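Gamma-resorcylate decarboxylase (Polaromonas, PDB 4QRO) probably catalyses the manganese-dependent decarboxylation of gamma-resorcylate (2,6-dihydroxybenzoate) to resorcinol and carbon dioxide, as a member of the amidohydrolase superfamily. Local coordinates at residues A[199-204]-A[247-252]. Sequence-based numbering, arbitrary orientation.
Sequences RLMGSG and RKIVDY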
loop_
_atom_site.group_PDB
_atom_site.type_symbol
_atom_site.label_atom_id
_atom_site.label_comp_id
_atom_site.label_asym_id
_atom_site.label_seq_id
_atom_site.Cartn_x
_atom_site.Cartn_y
_atom_site.Cartn_z
ATOM N N ARG A 199 -1.921 -12.816 0.104
ATOM C CA ARG A 199 -1.976 -14.136 -0.519
ATOM C C ARG A 199 -2.016 -15.246 0.541
ATOM O O ARG A 199 -2.849 -16.149 0.446
ATOM C CB ARG A 199 -0.827 -14.353 -1.506
ATOM C CG ARG A 199 -0.915 -13.498 -2.761
ATOM C CD ARG A 199 0.287 -13.692 -3.689
ATOM N NE ARG A 199 0.536 -15.103 -4.030
ATOM C CZ ARG A 199 0.697 -15.576 -5.271
ATOM N NH1 ARG A 199 0.660 -14.766 -6.344
ATOM N NH2 ARG A 199 0.918 -16.875 -5.451
ATOM N N LEU A 200 -1.184 -15.150 1.572
ATOM C CA LEU A 200 -1.216 -16.169 2.650
ATOM C C LEU A 200 -2.590 -16.197 3.348
ATOM O O LEU A 200 -3.169 -17.256 3.560
ATOM C CB LEU A 200 -0.126 -15.905 3.682
ATOM C CG LEU A 200 1.347 -15.946 3.265
ATOM C CD1 LEU A 200 2.234 -15.658 4.466
ATOM C CD2 LEU A 200 1.676 -17.311 2.657
ATOM N N MET A 201 -3.098 -15.024 3.712
ATOM C CA MET A 201 -4.391 -14.900 4.422
ATOM C C MET A 201 -5.586 -15.413 3.587
ATOM O O MET A 201 -6.407 -16.193 4.090
ATOM C CB MET A 201 -4.644 -13.435 4.841
ATOM C CG MET A 201 -3.694 -12.907 5.902
ATOM S SD MET A 201 -4.046 -11.191 6.373
ATOM C CE MET A 201 -2.556 -10.358 5.862
ATOM N N GLY A 202 -5.662 -14.994 2.329
ATOM C CA GLY A 202 -6.705 -15.475 1.388
ATOM C C GLY A 202 -6.678 -16.977 1.077
ATOM O O GLY A 202 -7.720 -17.592 0.786
ATOM N N SER A 203 -5.504 -17.590 1.168
ATOM C CA SER A 203 -5.337 -18.968 0.702
ATOM C C SER A 203 -6.011 -19.974 1.583
ATOM O O SER A 203 -6.159 -21.124 1.181
ATOM C CB SER A 203 -3.868 -19.331 0.598
ATOM O OG SER A 203 -3.283 -19.315 1.894
ATOM N N GLY A 204 -6.385 -19.570 2.796
ATOM C CA GLY A 204 -6.924 -20.507 3.781
ATOM C C GLY A 204 -5.854 -21.179 4.620
ATOM O O GLY A 204 -6.140 -22.072 5.432
ATOM N N ARG A 247 -12.955 -17.103 6.346
ATOM C CA ARG A 247 -13.346 -15.923 7.103
ATOM C C ARG A 247 -12.866 -14.648 6.409
ATOM O O ARG A 247 -12.363 -14.712 5.289
ATOM C CB ARG A 247 -12.768 -16.028 8.510
ATOM C CG ARG A 247 -13.315 -17.222 9.284
ATOM C CD ARG A 247 -12.369 -17.601 10.396
ATOM N NE ARG A 247 -12.522 -16.692 11.516
ATOM C CZ ARG A 247 -11.597 -16.447 12.445
ATOM N NH1 ARG A 247 -10.395 -17.020 12.411
ATOM N NH2 ARG A 247 -11.886 -15.602 13.421
ATOM N N LYS A 248 -13.074 -13.508 7.073
ATOM C CA LYS A 248 -12.639 -12.185 6.576
ATOM C C LYS A 248 -11.120 -12.083 6.644
ATOM O O LYS A 248 -10.494 -12.669 7.534
ATOM C CB LYS A 248 -13.264 -11.064 7.421
ATOM C CG LYS A 248 -14.781 -10.952 7.343
ATOM C CD LYS A 248 -15.276 -10.042 8.464
ATOM C CE LYS A 248 -16.766 -9.780 8.377
ATOM N NZ LYS A 248 -17.032 -8.601 7.516
ATOM N N ILE A 249 -10.511 -11.357 5.701
ATOM C CA ILE A 249 -9.064 -11.156 5.742
ATOM C C ILE A 249 -8.662 -10.542 7.109
ATOM O O ILE A 249 -7.676 -10.955 7.717
ATOM C CB ILE A 249 -8.581 -10.274 4.559
ATOM C CG1 ILE A 249 -8.850 -10.953 3.201
ATOM C CG2 ILE A 249 -7.125 -9.857 4.737
ATOM C CD1 ILE A 249 -8.270 -12.356 3.050
ATOM N N VAL A 250 -9.444 -9.584 7.605
ATOM C CA VAL A 250 -9.125 -8.916 8.858
ATOM C C VAL A 250 -9.037 -9.893 10.044
ATOM O O VAL A 250 -8.297 -9.641 11.001
ATOM C CB VAL A 250 -10.112 -7.763 9.181
ATOM C CG1 VAL A 250 -11.492 -8.302 9.568
ATOM C CG2 VAL A 250 -9.561 -6.879 10.306
ATOM N N ASP A 251 -9.775 -10.997 9.983
ATOM C CA ASP A 251 -9.712 -12.025 11.042
ATOM C C ASP A 251 -8.313 -12.644 11.124
ATOM O O ASP A 251 -7.753 -12.761 12.205
ATOM C CB ASP A 251 -10.767 -13.130 10.834
ATOM C CG ASP A 251 -12.199 -12.625 11.007
ATOM O OD1 ASP A 251 -12.435 -11.771 11.868
ATOM O OD2 ASP A 251 -13.083 -13.065 10.256
ATOM N N TYR A 252 -7.729 -12.986 9.983
ATOM C CA TYR A 252 -6.374 -13.592 9.955
ATOM C C TYR A 252 -5.294 -12.579 10.298
ATOM O O TYR A 252 -4.336 -12.873 10.999
ATOM C CB TYR A 252 -6.106 -14.236 8.584
ATOM C CG TYR A 252 -7.199 -15.227 8.197
ATOM C CD1 TYR A 252 -7.400 -16.391 8.939
ATOM C CD2 TYR A 252 -8.045 -14.975 7.134
ATOM C CE1 TYR A 252 -8.389 -17.293 8.603
ATOM C CE2 TYR A 252 -9.050 -15.856 6.795
ATOM C CZ TYR A 252 -9.215 -17.019 7.527
ATOM O OH TYR A 252 -10.229 -17.888 7.193
#
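Met201 packs against Ile249 and Tyr252, joining two outer helices of the amidohydrolase (beta/alpha)8-barrel. The end of helix 188-202 meets the first turn of helix 249-256. The contact is buried and mainly apolar. Met201 lies across both partners. Its CG lies 3.8 Å from Tyr252 CB, and the two side chains run past each other in opposite directions. Further out, Met201 SD touches Ile249 CG2 at 3.7 Å; these two side chains cross at about a right angle. The Met201 chain is extended at chi2 (-179°), which carries SD out to Ile249. The Tyr252 ring lies obliquely to Met201 O, with CD2 3.7 Å from that oxygen. Its hydroxyl accepts a bond from Arg247 N (3.0 Å to Tyr252 OH) and is also hydrogen-bonded to Asp207. An alanine in place of Tyr252 would probably leave Arg247 N and Asp207 without this shared partner and open a gap beside Met201 O. Phe206 packs on both Met201 and Tyr252, while Trp181 of the second subunit touches Ile249. The other branch of Ile249 reaches the helix backbone, where CD1 sits 3.8 Å from Gly202 N.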